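Local coordinates for protein citrinin polyketide synthase (Monascus purpureus, PDB 5MPT) that builds the keto-aldehyde precursor of the mycotoxin citrinin from malonyl-CoA units, this chain being its C-methyltransferase domain, at residues Gln36-Ser48 / Glu127-His139. Sequence-based numbering, arbitrary orientation.
Sequences QLGTYYNEVMPRS and ELLHDEPLHAAEH. With EDO (1,2-ethanediol), chain C.
The H135 imidazole takes the edge of Y40 over one face, with Y40 CD1 above it and offset toward the rim, an edge-to-face pair with planes at 62° and centroids 5.0 Å apart. At the H135 edge lie the backbone O of Q36 and an ethanediol, probably from the crystallisation liquor; NE2 donates to EDO O2, which in turn bonds E132 OE1. The H139 ring has L128 CD2 over the centre of one face, 3.4 Å above the plane, with E138 CG and the backbone O of H135 over the other. R47 bends at chi3 and lays one face of its guanidinium on L128 CD1, offset toward the rim. At its edge, D131 OD2 lies in the guanidinium plane and takes NH1 and NH2 on its anti side, each at 2.9 Å, in a salt bridge whose carboxylate is turned well out of that plane. V44 CG1, anti to the backbone N (chi1 -168°), meets the H139 edge 3.6 Å from CE1; V44 CG2, anti to the carbonyl carbon, comes 3.9 Å from E132 CD. This contact sets the start of helix 40-62, in the helix-turn-helix family region of the CMeT domain, against the end of helix 121-131, the 3-10 turn at 133-134 and the start of helix 136-146; segments 40-48 and 127-131 run nearly antiparallel, at 155°. Here E138 lies about 9 Å, side chain to side chain, from the active-site Y177. Y40 OH donates to the anti lone pair of E138 OE2 over 2.6 Å; W322 also bonds Y40 OH and S180 holds E138 OE1, so both polar ends are tied into the surrounding fold. A water joins Y40 OH, S48 OG and H139 NE2, and a second links R47 NH1 to E132 OE2.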
loop_
_atom_site.group_PDB
_atom_site.type_symbol
_atom_site.label_atom_id
_atom_site.label_comp_id
_atom_site.label_asym_id
_atom_site.label_seq_id
_atom_site.Cartn_x
_atom_site.Cartn_y
_atom_site.Cartn_z
ATOM N N GLN A 36 13.908 4.935 10.004
ATOM C CA GLN A 36 13.272 6.013 10.743
ATOM C C GLN A 36 11.763 5.809 10.911
ATOM O O GLN A 36 11.012 6.776 11.048
ATOM C CB GLN A 36 13.569 7.368 10.088
ATOM C CG GLN A 36 15.064 7.666 9.986
ATOM C CD GLN A 36 15.795 7.486 11.321
ATOM O OE1 GLN A 36 15.517 8.192 12.276
ATOM N NE2 GLN A 36 16.722 6.511 11.386
ATOM N N LEU A 37 11.338 4.547 10.966
ATOM C CA LEU A 37 9.979 4.140 11.280
ATOM C C LEU A 37 9.815 3.651 12.721
ATOM O O LEU A 37 8.717 3.262 13.110
ATOM C CB LEU A 37 9.542 3.034 10.293
ATOM C CG LEU A 37 8.021 2.904 10.063
ATOM C CD1 LEU A 37 7.464 4.143 9.389
ATOM C CD2 LEU A 37 7.793 1.618 9.245
ATOM N N GLY A 38 10.866 3.670 13.537
ATOM C CA GLY A 38 10.732 3.048 14.842
ATOM C C GLY A 38 9.929 3.805 15.880
ATOM O O GLY A 38 9.675 3.249 16.950
ATOM N N THR A 39 9.437 5.001 15.586
ATOM C CA THR A 39 8.478 5.653 16.467
ATOM C C THR A 39 7.143 5.830 15.794
ATOM O O THR A 39 6.288 6.541 16.336
ATOM C CB THR A 39 8.975 7.020 16.914
ATOM O OG1 THR A 39 9.224 7.836 15.766
ATOM C CG2 THR A 39 10.252 6.881 17.722
ATOM N N TYR A 40 6.932 5.208 14.637
ATOM C CA TYR A 40 5.772 5.573 13.824
ATOM C C TYR A 40 4.461 5.167 14.488
ATOM O O TYR A 40 3.518 5.965 14.549
ATOM C CB TYR A 40 5.898 4.941 12.443
ATOM C CG TYR A 40 4.990 5.553 11.369
ATOM C CD1 TYR A 40 5.359 6.721 10.703
ATOM C CD2 TYR A 40 3.805 4.937 10.979
ATOM C CE1 TYR A 40 4.555 7.284 9.738
ATOM C CE2 TYR A 40 3.000 5.493 9.976
ATOM C CZ TYR A 40 3.405 6.638 9.344
ATOM O OH TYR A 40 2.648 7.185 8.362
ATOM N N TYR A 41 4.361 3.922 14.958
ATOM C CA TYR A 41 3.087 3.466 15.514
ATOM C C TYR A 41 2.719 4.246 16.767
ATOM O O TYR A 41 1.571 4.694 16.925
ATOM C CB TYR A 41 3.155 1.971 15.818
ATOM C CG TYR A 41 1.864 1.366 16.324
ATOM C CD1 TYR A 41 0.871 0.953 15.440
ATOM C CD2 TYR A 41 1.633 1.208 17.684
ATOM C CE1 TYR A 41 -0.317 0.400 15.900
ATOM C CE2 TYR A 41 0.442 0.661 18.150
ATOM C CZ TYR A 41 -0.523 0.260 17.255
ATOM O OH TYR A 41 -1.694 -0.283 17.728
ATOM N N ASN A 42 3.672 4.451 17.662
ATOM C CA ASN A 42 3.354 5.057 18.949
ATOM C C ASN A 42 3.433 6.569 18.964
ATOM O O ASN A 42 2.813 7.187 19.828
ATOM C CB ASN A 42 4.289 4.491 20.020
ATOM C CG ASN A 42 3.967 3.049 20.352
ATOM O OD1 ASN A 42 2.802 2.664 20.423
ATOM N ND2 ASN A 42 4.998 2.242 20.555
ATOM N N GLU A 43 4.194 7.190 18.060
ATOM C CA GLU A 43 4.373 8.640 18.139
ATOM C C GLU A 43 3.873 9.428 16.932
ATOM O O GLU A 43 3.473 10.574 17.098
ATOM C CB GLU A 43 5.854 8.984 18.362
ATOM C CG GLU A 43 6.418 8.504 19.688
ATOM C CD GLU A 43 7.854 8.989 19.919
ATOM O OE1 GLU A 43 8.249 10.034 19.339
ATOM O OE2 GLU A 43 8.588 8.314 20.676
ATOM N N VAL A 44 3.885 8.870 15.733
ATOM C CA VAL A 44 3.495 9.591 14.534
ATOM C C VAL A 44 2.043 9.336 14.213
ATOM O O VAL A 44 1.270 10.280 14.040
ATOM C CB VAL A 44 4.420 9.215 13.350
ATOM C CG1 VAL A 44 4.211 10.164 12.210
ATOM C CG2 VAL A 44 5.867 9.310 13.771
ATOM N N MET A 45 1.639 8.067 14.235
ATOM C CA MET A 45 0.280 7.715 13.828
ATOM C C MET A 45 -0.803 8.333 14.704
ATOM O O MET A 45 -1.841 8.717 14.150
ATOM C CB MET A 45 0.112 6.187 13.774
ATOM C CG MET A 45 0.652 5.567 12.509
ATOM S SD MET A 45 0.565 3.737 12.456
ATOM C CE MET A 45 -1.181 3.568 12.962
ATOM N N PRO A 46 -0.666 8.440 16.027
ATOM C CA PRO A 46 -1.704 9.154 16.787
ATOM C C PRO A 46 -1.862 10.583 16.325
ATOM O O PRO A 46 -2.980 11.117 16.354
ATOM C CB PRO A 46 -1.215 9.040 18.235
ATOM C CG PRO A 46 -0.389 7.750 18.221
ATOM C CD PRO A 46 0.310 7.771 16.902
ATOM N N ARG A 47 -0.794 11.189 15.803
ATOM C CA ARG A 47 -0.893 12.580 15.386
ATOM C C ARG A 47 -1.574 12.672 14.032
ATOM O O ARG A 47 -2.401 13.561 13.805
ATOM C CB ARG A 47 0.482 13.244 15.341
ATOM C CG ARG A 47 1.129 13.302 16.704
ATOM C CD ARG A 47 2.507 13.949 16.668
ATOM N NE ARG A 47 2.421 15.378 16.434
ATOM C CZ ARG A 47 3.463 16.205 16.420
ATOM N NH1 ARG A 47 4.696 15.740 16.622
ATOM N NH2 ARG A 47 3.259 17.510 16.220
ATOM N N SER A 48 -1.262 11.758 13.120
ATOM C CA SER A 48 -1.965 11.781 11.848
ATOM C C SER A 48 -3.432 11.389 12.020
ATOM O O SER A 48 -4.298 11.932 11.337
ATOM C CB SER A 48 -1.249 10.876 10.833
ATOM O OG SER A 48 -1.182 9.527 11.248
ATOM N N GLU A 127 2.637 21.761 12.763
ATOM C CA GLU A 127 3.445 21.171 13.818
ATOM C C GLU A 127 3.930 19.786 13.420
ATOM O O GLU A 127 5.085 19.437 13.670
ATOM C CB GLU A 127 2.649 21.098 15.121
ATOM C CG GLU A 127 2.424 22.450 15.790
ATOM C CD GLU A 127 1.553 22.349 17.036
ATOM O OE1 GLU A 127 1.047 21.249 17.350
ATOM O OE2 GLU A 127 1.392 23.369 17.722
ATOM N N LEU A 128 3.058 18.985 12.814
ATOM C CA LEU A 128 3.433 17.641 12.419
ATOM C C LEU A 128 4.491 17.671 11.331
ATOM O O LEU A 128 5.431 16.876 11.361
ATOM C CB LEU A 128 2.178 16.904 11.963
ATOM C CG LEU A 128 2.285 15.418 11.720
ATOM C CD1 LEU A 128 2.870 14.637 12.888
ATOM C CD2 LEU A 128 0.891 14.885 11.378
ATOM N N LEU A 129 4.370 18.587 10.369
ATOM C CA LEU A 129 5.399 18.693 9.336
ATOM C C LEU A 129 6.738 19.123 9.927
ATOM O O LEU A 129 7.801 18.647 9.514
ATOM C CB LEU A 129 4.946 19.679 8.263
ATOM C CG LEU A 129 3.761 19.298 7.383
ATOM C CD1 LEU A 129 3.555 20.407 6.421
ATOM C CD2 LEU A 129 4.031 17.975 6.660
ATOM N N HIS A 130 6.714 20.041 10.885
ATOM C CA HIS A 130 7.959 20.487 11.491
ATOM C C HIS A 130 8.554 19.400 12.378
ATOM O O HIS A 130 9.774 19.182 12.377
ATOM C CB HIS A 130 7.694 21.781 12.268
ATOM C CG HIS A 130 8.861 22.238 13.082
ATOM N ND1 HIS A 130 9.106 21.760 14.349
ATOM C CD2 HIS A 130 9.852 23.118 12.808
ATOM C CE1 HIS A 130 10.210 22.318 14.819
ATOM N NE2 HIS A 130 10.683 23.144 13.903
ATOM N N ASP A 131 7.702 18.657 13.092
ATOM C CA ASP A 131 8.197 17.666 14.052
ATOM C C ASP A 131 8.629 16.353 13.414
ATOM O O ASP A 131 9.485 15.651 13.974
ATOM C CB ASP A 131 7.107 17.362 15.068
ATOM C CG ASP A 131 6.874 18.506 16.027
ATOM O OD1 ASP A 131 7.650 19.488 15.999
ATOM O OD2 ASP A 131 5.916 18.392 16.803
ATOM N N GLU A 132 8.001 15.982 12.306
ATOM C CA GLU A 132 8.191 14.680 11.675
ATOM C C GLU A 132 8.385 14.851 10.179
ATOM O O GLU A 132 7.628 14.297 9.369
ATOM C CB GLU A 132 7.017 13.767 11.995
ATOM C CG GLU A 132 6.905 13.431 13.457
ATOM C CD GLU A 132 8.011 12.534 13.943
ATOM O OE1 GLU A 132 8.765 11.989 13.096
ATOM O OE2 GLU A 132 8.120 12.366 15.177
ATOM N N PRO A 133 9.439 15.569 9.772
ATOM C CA PRO A 133 9.610 15.873 8.338
ATOM C C PRO A 133 9.801 14.650 7.447
ATOM O O PRO A 133 9.502 14.723 6.252
ATOM C CB PRO A 133 10.846 16.783 8.320
ATOM C CG PRO A 133 11.609 16.422 9.582
ATOM C CD PRO A 133 10.548 16.114 10.600
ATOM N N LEU A 134 10.335 13.545 7.959
ATOM C CA LEU A 134 10.523 12.395 7.094
ATOM C C LEU A 134 9.195 11.786 6.682
ATOM O O LEU A 134 9.128 11.121 5.642
ATOM C CB LEU A 134 11.375 11.338 7.784
ATOM C CG LEU A 134 12.744 11.823 8.228
ATOM C CD1 LEU A 134 13.409 10.686 8.919
ATOM C CD2 LEU A 134 13.577 12.275 7.044
ATOM N N HIS A 135 8.137 12.019 7.466
ATOM C CA HIS A 135 6.817 11.472 7.182
ATOM C C HIS A 135 5.896 12.532 6.632
ATOM O O HIS A 135 4.674 12.368 6.680
ATOM C CB HIS A 135 6.231 10.833 8.446
ATOM C CG HIS A 135 7.224 10.012 9.200
ATOM N ND1 HIS A 135 7.664 8.798 8.726
ATOM C CD2 HIS A 135 7.913 10.250 10.345
ATOM C CE1 HIS A 135 8.568 8.305 9.555
ATOM N NE2 HIS A 135 8.746 9.175 10.545
ATOM N N ALA A 136 6.462 13.584 6.038
ATOM C CA ALA A 136 5.659 14.718 5.618
ATOM C C ALA A 136 4.643 14.338 4.559
ATOM O O ALA A 136 3.520 14.869 4.570
ATOM C CB ALA A 136 6.552 15.848 5.102
ATOM N N ALA A 137 5.011 13.465 3.621
ATOM C CA ALA A 137 4.202 13.300 2.420
ATOM C C ALA A 137 2.786 12.842 2.752
ATOM O O ALA A 137 1.828 13.367 2.196
ATOM C CB ALA A 137 4.886 12.328 1.447
ATOM N N GLU A 138 2.629 11.839 3.624
ATOM C CA GLU A 138 1.297 11.325 3.914
ATOM C C GLU A 138 0.487 12.302 4.737
ATOM O O GLU A 138 -0.749 12.263 4.704
ATOM C CB GLU A 138 1.354 9.999 4.656
ATOM C CG GLU A 138 2.140 10.010 5.946
ATOM C CD GLU A 138 3.519 9.433 5.766
ATOM O OE1 GLU A 138 4.180 9.824 4.769
ATOM O OE2 GLU A 138 3.910 8.635 6.635
ATOM N N HIS A 139 1.157 13.166 5.480
ATOM C CA HIS A 139 0.443 14.188 6.246
ATOM C C HIS A 139 -0.052 15.304 5.342
ATOM O O HIS A 139 -1.178 15.798 5.514
ATOM C CB HIS A 139 1.378 14.679 7.347
ATOM C CG HIS A 139 1.757 13.585 8.278
ATOM N ND1 HIS A 139 2.977 13.526 8.924
ATOM C CD2 HIS A 139 1.095 12.456 8.617
ATOM C CE1 HIS A 139 3.021 12.430 9.657
ATOM N NE2 HIS A 139 1.904 11.751 9.473
HETATM C C1 EDO C . 12.272 8.837 13.567
HETATM O O1 EDO C . 11.831 8.368 14.841
HETATM C C2 EDO C . 11.271 9.850 13.037
HETATM O O2 EDO C . 9.940 9.391 13.326
HETATM O O HOH W 1 8.930 10.256 16.660
HETATM O O HOH W 2 1.233 9.185 10.195
HETATM O O HOH W 3 5.887 13.114 16.633
#